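Local coordinates for protein putative phophotriesterase (PDB 3RHG) that probably hydrolyses ester bonds as a zinc-dependent amidohydrolase of the phosphotriesterase family, holding two divalent metal ions in each subunit, at residues A161-F173 / A194-R206. Numbering follows the deposited sequence.
Sequences AGMIGEIGVSPFF and ASMNIHMPGWQRR. With ZN (zinc ion), chain C; ZN (zinc ion), chain B; BEZ (benzoic acid), chain D.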
ATOM      1  N   ALA A 161      29.936 -18.008  -0.112  1.00 17.80           N
ATOM      2  CA  ALA A 161      28.552 -17.906   0.328  1.00 16.51           C
ATOM      3  C   ALA A 161      28.387 -18.452   1.739  1.00 18.28           C
ATOM      4  O   ALA A 161      29.168 -19.299   2.196  1.00 20.21           O
ATOM      5  CB  ALA A 161      27.646 -18.693  -0.633  1.00 20.44           C
ATOM      6  N   GLY A 162      27.323 -18.008   2.404  1.00 17.14           N
ATOM      7  CA  GLY A 162      27.022 -18.504   3.752  1.00 16.85           C
ATOM      8  C   GLY A 162      25.595 -19.028   3.887  1.00 17.00           C
ATOM      9  O   GLY A 162      25.187 -19.423   4.983  1.00 19.75           O
ATOM     10  N   MET A 163      24.841 -19.048   2.777  1.00 17.14           N
ATOM     11  CA  MET A 163      23.481 -19.614   2.753  1.00 14.68           C
ATOM     12  C   MET A 163      23.270 -20.326   1.428  1.00 15.72           C
ATOM     13  O   MET A 163      23.804 -19.912   0.391  1.00 18.14           O
ATOM     14  CB  MET A 163      22.397 -18.525   2.859  1.00 16.81           C
ATOM     15  CG  MET A 163      20.983 -19.092   3.009  1.00 16.69           C
ATOM     16  SD  MET A 163      19.772 -17.813   3.448  1.00 18.94           S
ATOM     17  CE  MET A 163      19.420 -17.108   1.810  1.00 18.62           C
ATOM     18  N   ILE A 164      22.502 -21.404   1.482  1.00 14.73           N
ATOM     19  CA  ILE A 164      22.093 -22.103   0.266  1.00 16.24           C
ATOM     20  C   ILE A 164      20.723 -21.560  -0.124  1.00 16.80           C
ATOM     21  O   ILE A 164      19.785 -21.614   0.664  1.00 17.50           O
ATOM     22  CB  ILE A 164      22.030 -23.626   0.489  1.00 16.58           C
ATOM     23  CG1 ILE A 164      23.416 -24.163   0.883  1.00 16.47           C
ATOM     24  CG2 ILE A 164      21.482 -24.328  -0.767  1.00 17.67           C
ATOM     25  CD1 ILE A 164      23.389 -25.601   1.433  1.00 18.58           C
ATOM     26  N   GLY A 165      20.614 -21.002  -1.324  1.00 15.84           N
ATOM     27  CA  GLY A 165      19.331 -20.430  -1.757  1.00 17.02           C
ATOM     28  C   GLY A 165      19.517 -19.164  -2.561  1.00 16.94           C
ATOM     29  O   GLY A 165      20.646 -18.844  -2.923  1.00 18.05           O
ATOM     30  N   GLU A 166      18.418 -18.469  -2.877  1.00 17.77           N
ATOM     31  CA  GLU A 166      17.073 -19.007  -2.700  1.00 17.11           C
ATOM     32  C   GLU A 166      16.767 -20.028  -3.804  1.00 16.51           C
ATOM     33  O   GLU A 166      16.911 -19.732  -5.010  1.00 20.27           O
ATOM     34  CB  GLU A 166      16.021 -17.898  -2.639  1.00 17.51           C
ATOM     35  CG  GLU A 166      15.933 -16.986  -3.859  1.00 19.67           C
ATOM     36  CD  GLU A 166      14.793 -15.971  -3.700  1.00 19.98           C
ATOM     37  OE1 GLU A 166      13.631 -16.404  -3.601  1.00 20.02           O
ATOM     38  OE2 GLU A 166      15.050 -14.753  -3.635  1.00 21.12           O
ATOM     39  N   ILE A 167      16.421 -21.244  -3.395  1.00 16.57           N
ATOM     40  CA  ILE A 167      16.276 -22.364  -4.331  1.00 16.28           C
ATOM     41  C   ILE A 167      14.929 -22.242  -5.020  1.00 17.36           C
ATOM     42  O   ILE A 167      13.884 -22.179  -4.371  1.00 17.56           O
ATOM     43  CB  ILE A 167      16.380 -23.728  -3.628  1.00 16.65           C
ATOM     44  CG1 ILE A 167      17.696 -23.836  -2.851  1.00 19.39           C
ATOM     45  CG2 ILE A 167      16.217 -24.901  -4.647  1.00 19.53           C
ATOM     46  CD1 ILE A 167      18.965 -23.754  -3.741  1.00 21.29           C
ATOM     47  N   GLY A 168      14.938 -22.232  -6.348  1.00 17.62           N
ATOM     48  CA  GLY A 168      13.708 -21.926  -7.088  1.00 18.42           C
ATOM     49  C   GLY A 168      12.701 -23.066  -7.182  1.00 17.72           C
ATOM     50  O   GLY A 168      12.956 -24.083  -7.860  1.00 18.59           O
ATOM     51  N   VAL A 169      11.539 -22.884  -6.542  1.00 16.88           N
ATOM     52  CA  VAL A 169      10.379 -23.751  -6.775  1.00 17.90           C
ATOM     53  C   VAL A 169       9.326 -22.856  -7.423  1.00 17.62           C
ATOM     54  O   VAL A 169       8.790 -21.945  -6.776  1.00 17.82           O
ATOM     55  CB  VAL A 169       9.807 -24.359  -5.458  1.00 18.32           C
ATOM     56  CG1 VAL A 169       8.517 -25.170  -5.722  1.00 19.12           C
ATOM     57  CG2 VAL A 169      10.864 -25.204  -4.739  1.00 19.81           C
ATOM     58  N   SER A 170       9.052 -23.059  -8.714  1.00 19.50           N
ATOM     59  CA  SER A 170       8.129 -22.186  -9.416  1.00 20.37           C
ATOM     60  C   SER A 170       6.694 -22.710  -9.237  1.00 17.46           C
ATOM     61  O   SER A 170       6.493 -23.784  -8.677  1.00 20.03           O
ATOM     62  CB  SER A 170       8.464 -22.162 -10.919  1.00 21.27           C
ATOM     63  OG  SER A 170       8.035 -23.387 -11.516  1.00 19.09           O
ATOM     64  N   PRO A 171       5.697 -21.975  -9.758  1.00 20.55           N
ATOM     65  CA  PRO A 171       4.318 -22.448  -9.688  1.00 20.46           C
ATOM     66  C   PRO A 171       4.059 -23.702 -10.512  1.00 21.30           C
ATOM     67  O   PRO A 171       2.975 -24.271 -10.413  1.00 20.74           O
ATOM     68  CB  PRO A 171       3.515 -21.272 -10.257  1.00 20.84           C
ATOM     69  CG  PRO A 171       4.409 -20.061  -9.996  1.00 21.71           C
ATOM     70  CD  PRO A 171       5.779 -20.599 -10.286  1.00 20.31           C
ATOM     71  N   PHE A 172       5.056 -24.135 -11.289  1.00 20.41           N
ATOM     72  CA  PHE A 172       4.958 -25.345 -12.087  1.00 22.02           C
ATOM     73  C   PHE A 172       5.819 -26.476 -11.536  1.00 21.60           C
ATOM     74  O   PHE A 172       5.765 -27.603 -12.057  1.00 22.94           O
ATOM     75  CB  PHE A 172       5.364 -24.995 -13.525  1.00 21.94           C
ATOM     76  CG  PHE A 172       4.645 -23.789 -14.036  1.00 25.73           C
ATOM     77  CD1 PHE A 172       3.304 -23.869 -14.363  1.00 26.98           C
ATOM     78  CD2 PHE A 172       5.265 -22.547 -14.067  1.00 25.73           C
ATOM     79  CE1 PHE A 172       2.610 -22.758 -14.792  1.00 32.96           C
ATOM     80  CE2 PHE A 172       4.578 -21.426 -14.487  1.00 32.45           C
ATOM     81  CZ  PHE A 172       3.244 -21.533 -14.852  1.00 34.10           C
ATOM     82  N   PHE A 173       6.582 -26.169 -10.478  1.00 22.33           N
ATOM     83  CA  PHE A 173       7.530 -27.093  -9.815  1.00 20.93           C
ATOM     84  C   PHE A 173       8.051 -28.148 -10.790  1.00 18.32           C
ATOM     85  O   PHE A 173       7.661 -29.322 -10.740  1.00 20.54           O
ATOM     86  CB  PHE A 173       6.892 -27.734  -8.568  1.00 19.75           C
ATOM     87  CG  PHE A 173       7.887 -28.317  -7.581  1.00 19.88           C
ATOM     88  CD1 PHE A 173       9.257 -28.051  -7.694  1.00 21.61           C
ATOM     89  CD2 PHE A 173       7.444 -29.075  -6.493  1.00 21.16           C
ATOM     90  CE1 PHE A 173      10.177 -28.555  -6.754  1.00 22.91           C
ATOM     91  CE2 PHE A 173       8.350 -29.575  -5.553  1.00 21.54           C
ATOM     92  CZ  PHE A 173       9.720 -29.328  -5.691  1.00 20.29           C
ATOM     93  N   ALA A 194      25.241 -24.357   7.184  1.00 17.88           N
ATOM     94  CA  ALA A 194      24.497 -23.675   6.104  1.00 17.52           C
ATOM     95  C   ALA A 194      22.997 -23.908   6.187  1.00 15.64           C
ATOM     96  O   ALA A 194      22.545 -25.081   6.150  1.00 17.86           O
ATOM     97  CB  ALA A 194      25.006 -24.109   4.734  1.00 18.01           C
ATOM     98  N   SER A 195      22.217 -22.819   6.284  1.00 15.41           N
ATOM     99  CA  SER A 195      20.763 -22.923   6.129  1.00 15.75           C
ATOM    100  C   SER A 195      20.415 -22.996   4.648  1.00 16.44           C
ATOM    101  O   SER A 195      21.248 -22.662   3.788  1.00 17.24           O
ATOM    102  CB  SER A 195      20.034 -21.744   6.753  1.00 17.55           C
ATOM    103  OG  SER A 195      20.268 -20.511   6.066  1.00 16.92           O
ATOM    104  N   MET A 196      19.192 -23.429   4.362  1.00 15.61           N
ATOM    105  CA  MET A 196      18.708 -23.518   2.994  1.00 16.40           C
ATOM    106  C   MET A 196      17.392 -22.770   2.929  1.00 17.37           C
ATOM    107  O   MET A 196      16.470 -23.090   3.679  1.00 17.46           O
ATOM    108  CB  MET A 196      18.478 -24.979   2.606  1.00 16.64           C
ATOM    109  CG  MET A 196      18.097 -25.130   1.141  1.00 18.35           C
ATOM    110  SD  MET A 196      17.422 -26.789   0.802  1.00 23.69           S
ATOM    111  CE  MET A 196      18.604 -27.861   1.581  1.00 25.25           C
ATOM    112  N   ASN A 197      17.325 -21.775   2.048  1.00 16.72           N
ATOM    113  CA  ASN A 197      16.162 -20.915   1.880  1.00 15.88           C
ATOM    114  C   ASN A 197      15.494 -21.285   0.571  1.00 16.00           C
ATOM    115  O   ASN A 197      16.153 -21.248  -0.483  1.00 16.95           O
ATOM    116  CB  ASN A 197      16.632 -19.466   1.868  1.00 16.35           C
ATOM    117  CG  ASN A 197      15.504 -18.455   1.840  1.00 17.24           C
ATOM    118  OD1 ASN A 197      15.549 -17.552   1.024  1.00 20.71           O
ATOM    119  ND2 ASN A 197      14.533 -18.551   2.774  1.00 17.47           N
ATOM    120  N   ILE A 198      14.223 -21.692   0.639  1.00 15.07           N
ATOM    121  CA  ILE A 198      13.513 -22.143  -0.559  1.00 15.58           C
ATOM    122  C   ILE A 198      12.598 -21.041  -1.068  1.00 15.46           C
ATOM    123  O   ILE A 198      11.691 -20.615  -0.375  1.00 17.02           O
ATOM    124  CB  ILE A 198      12.648 -23.409  -0.283  1.00 14.76           C
ATOM    125  CG1 ILE A 198      13.448 -24.485   0.479  1.00 17.49           C
ATOM    126  CG2 ILE A 198      12.058 -23.983  -1.589  1.00 16.67           C
ATOM    127  CD1 ILE A 198      14.646 -24.945  -0.221  1.00 20.33           C
ATOM    128  N   HIS A 199      12.800 -20.621  -2.316  1.00 16.57           N
ATOM    129  CA  HIS A 199      11.840 -19.762  -2.962  1.00 16.63           C
ATOM    130  C   HIS A 199      10.592 -20.604  -3.207  1.00 17.43           C
ATOM    131  O   HIS A 199      10.611 -21.538  -4.024  1.00 17.57           O
ATOM    132  CB  HIS A 199      12.384 -19.263  -4.314  1.00 17.78           C
ATOM    133  CG  HIS A 199      11.326 -18.670  -5.195  1.00 17.94           C
ATOM    134  ND1 HIS A 199      11.058 -17.319  -5.233  1.00 19.04           N
ATOM    135  CD2 HIS A 199      10.467 -19.250  -6.076  1.00 20.31           C
ATOM    136  CE1 HIS A 199      10.071 -17.092  -6.088  1.00 22.77           C
ATOM    137  NE2 HIS A 199       9.699 -18.248  -6.614  1.00 22.67           N
ATOM    138  N   MET A 200       9.516 -20.299  -2.495  1.00 17.11           N
ATOM    139  CA  MET A 200       8.243 -20.984  -2.698  1.00 17.05           C
ATOM    140  C   MET A 200       7.356 -20.145  -3.587  1.00 17.84           C
ATOM    141  O   MET A 200       7.447 -18.923  -3.587  1.00 19.26           O
ATOM    142  CB  MET A 200       7.520 -21.205  -1.363  1.00 17.72           C
ATOM    143  CG  MET A 200       8.297 -22.134  -0.447  1.00 18.05           C
ATOM    144  SD  MET A 200       8.418 -23.837  -1.063  1.00 19.14           S
ATOM    145  CE  MET A 200       6.711 -24.343  -0.811  1.00 19.90           C
ATOM    146  N   PRO A 201       6.468 -20.811  -4.327  1.00 17.57           N
ATOM    147  CA  PRO A 201       5.421 -20.078  -5.050  1.00 20.41           C
ATOM    148  C   PRO A 201       4.360 -19.696  -4.023  1.00 18.11           C
ATOM    149  O   PRO A 201       3.539 -20.522  -3.637  1.00 18.44           O
ATOM    150  CB  PRO A 201       4.917 -21.102  -6.064  1.00 19.20           C
ATOM    151  CG  PRO A 201       5.202 -22.459  -5.412  1.00 17.81           C
ATOM    152  CD  PRO A 201       6.441 -22.269  -4.566  1.00 18.20           C
ATOM    153  N   GLY A 202       4.429 -18.457  -3.533  1.00 18.38           N
ATOM    154  CA  GLY A 202       3.749 -18.106  -2.301  1.00 18.69           C
ATOM    155  C   GLY A 202       2.242 -18.052  -2.359  1.00 18.13           C
ATOM    156  O   GLY A 202       1.565 -18.135  -1.299  1.00 19.46           O
ATOM    157  N   TRP A 203       1.699 -17.923  -3.571  1.00 19.04           N
ATOM    158  CA  TRP A 203       0.249 -17.959  -3.738  1.00 18.88           C
ATOM    159  C   TRP A 203      -0.281 -19.380  -4.001  1.00 20.41           C
ATOM    160  O   TRP A 203      -1.477 -19.574  -4.213  1.00 22.08           O
ATOM    161  CB  TRP A 203      -0.207 -17.003  -4.846  1.00 22.51           C
ATOM    162  CG  TRP A 203       0.000 -15.546  -4.496  1.00 21.66           C
ATOM    163  CD1 TRP A 203      -0.903 -14.712  -3.916  1.00 22.28           C
ATOM    164  CD2 TRP A 203       1.193 -14.771  -4.704  1.00 21.95           C
ATOM    165  NE1 TRP A 203      -0.358 -13.454  -3.757  1.00 24.70           N
ATOM    166  CE2 TRP A 203       0.924 -13.461  -4.251  1.00 21.43           C
ATOM    167  CE3 TRP A 203       2.443 -15.045  -5.269  1.00 27.48           C
ATOM    168  CZ2 TRP A 203       1.875 -12.432  -4.314  1.00 23.49           C
ATOM    169  CZ3 TRP A 203       3.389 -14.015  -5.333  1.00 26.47           C
ATOM    170  CH2 TRP A 203       3.094 -12.727  -4.859  1.00 26.96           C
ATOM    171  N   GLN A 204       0.626 -20.357  -3.973  1.00 18.12           N
ATOM    172  CA  GLN A 204       0.277 -21.766  -3.965  1.00 17.42           C
ATOM    173  C   GLN A 204       0.540 -22.349  -2.582  1.00 17.88           C
ATOM    174  O   GLN A 204       0.966 -21.632  -1.652  1.00 19.05           O
ATOM    175  CB  GLN A 204       1.077 -22.550  -5.005  1.00 17.54           C
ATOM    176  CG  GLN A 204       0.821 -22.067  -6.429  1.00 17.47           C
ATOM    177  CD  GLN A 204       1.489 -22.954  -7.430  1.00 18.82           C
ATOM    178  OE1 GLN A 204       2.585 -23.469  -7.180  1.00 19.30           O
ATOM    179  NE2 GLN A 204       0.852 -23.145  -8.578  1.00 21.23           N
ATOM    180  N   ARG A 205       0.285 -23.653  -2.452  1.00 17.76           N
ATOM    181  CA  ARG A 205       0.508 -24.358  -1.202  1.00 17.27           C
ATOM    182  C   ARG A 205       1.334 -25.622  -1.462  1.00 18.25           C
ATOM    183  O   ARG A 205       0.856 -26.735  -1.280  1.00 20.23           O
ATOM    184  CB  ARG A 205      -0.835 -24.712  -0.580  1.00 19.04           C
ATOM    185  CG  ARG A 205      -1.726 -23.492  -0.363  1.00 22.46           C
ATOM    186  CD  ARG A 205      -1.208 -22.590   0.750  1.00 22.27           C
ATOM    187  NE  ARG A 205      -2.119 -21.456   0.993  1.00 19.68           N
ATOM    188  CZ  ARG A 205      -2.052 -20.263   0.388  1.00 21.60           C
ATOM    189  NH1 ARG A 205      -1.104 -19.992  -0.527  1.00 22.37           N
ATOM    190  NH2 ARG A 205      -2.932 -19.322   0.701  1.00 20.89           N
ATOM    191  N   ARG A 206       2.567 -25.437  -1.924  1.00 17.97           N
ATOM    192  CA  ARG A 206       3.408 -26.571  -2.307  1.00 17.82           C
ATOM    193  C   ARG A 206       4.328 -27.043  -1.187  1.00 17.89           C
ATOM    194  O   ARG A 206       5.202 -27.887  -1.393  1.00 19.02           O
ATOM    195  CB  ARG A 206       4.216 -26.211  -3.550  1.00 19.22           C
ATOM    196  CG  ARG A 206       3.354 -26.193  -4.826  1.00 18.27           C
ATOM    197  CD  ARG A 206       4.251 -26.286  -6.047  1.00 20.11           C
ATOM    198  NE  ARG A 206       3.534 -26.108  -7.315  1.00 18.86           N
ATOM    199  CZ  ARG A 206       3.223 -27.113  -8.134  1.00 17.83           C
ATOM    200  NH1 ARG A 206       3.506 -28.381  -7.788  1.00 17.75           N
ATOM    201  NH2 ARG A 206       2.618 -26.868  -9.306  1.00 21.16           N
TER
HETATM  202 ZN    ZN C 368      11.911 -15.800  -4.206  1.00 22.50          ZN
HETATM  203 ZN    ZN B 367      14.209 -12.992  -2.787  1.00 21.10          ZN
HETATM  204  C   BEZ D 369       7.006 -14.171  -6.879  1.00 36.16           C
HETATM  205  O1  BEZ D 369       7.061 -15.397  -6.643  1.00 38.65           O
HETATM  206  O2  BEZ D 369       6.634 -13.773  -8.009  1.00 40.04           O
HETATM  207  C1  BEZ D 369       7.375 -13.173  -5.828  1.00 28.24           C
HETATM  208  C2  BEZ D 369       7.928 -13.583  -4.612  1.00 30.56           C
HETATM  209  C3  BEZ D 369       8.279 -12.633  -3.653  1.00 29.17           C
HETATM  210  C4  BEZ D 369       8.058 -11.284  -3.896  1.00 28.43           C
HETATM  211  C5  BEZ D 369       7.494 -10.883  -5.104  1.00 27.32           C
HETATM  212  C6  BEZ D 369       7.155 -11.819  -6.077  1.00 30.20           C
HETATM  213  O   HOH W   1      23.001 -20.077   6.597  1.00 18.18           O
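Ile164 and Ile167 on strand 163-168 pair in parallel with Met196 and Ile198 on strand 195-199, the short axes 4.2 Å apart at 22°. Ile164 N donates to Ser195 O and Asn197 N to Ile164 O; beyond them the register slips by one residue in a beta bulge at Gly165 and Glu166, joined by a cis peptide. Asn197 O then accepts from Ile167 N at 2.9 Å, His199 N bonds to Ile167 O and Val169 N to His199 O. These are neighbouring strands of the (beta/alpha)8 barrel, linked by helix 175-188 in a beta-alpha-beta crossover. The bulge itself carries a metal ligand: Glu166 bridges the two zinc ions, OE1 at 1.9 Å from the one that His199 ND1 also binds (2.0 Å), OE2 on the other. A chi1 of 165° turns the His199 ring so that ND1 reaches the metal beside Glu166 OE1, carboxylate and ring planes 48° apart. His229 also binds this zinc; His23, His25 and Asp294 bind the other, and Asn197 OD1 is hydrogen-bonded to His23 ND1. On the side packed against helix 175-188, Ile198 CD1 meets Ile167 CB; farther along, Ile198 CG2 touches Val169 CG2 at 3.6 Å. Past the strands, Pro171 O takes two bonds, from Gln204 NE2 on a lone pair (3.0 Å) and from Arg206 NH2 above the carbonyl plane (2.8 Å). Gln204 OE1 accepts from Arg206 NE, steadying the guanidinium; Phe173 CB lies over one guanidinium face, toward the rim.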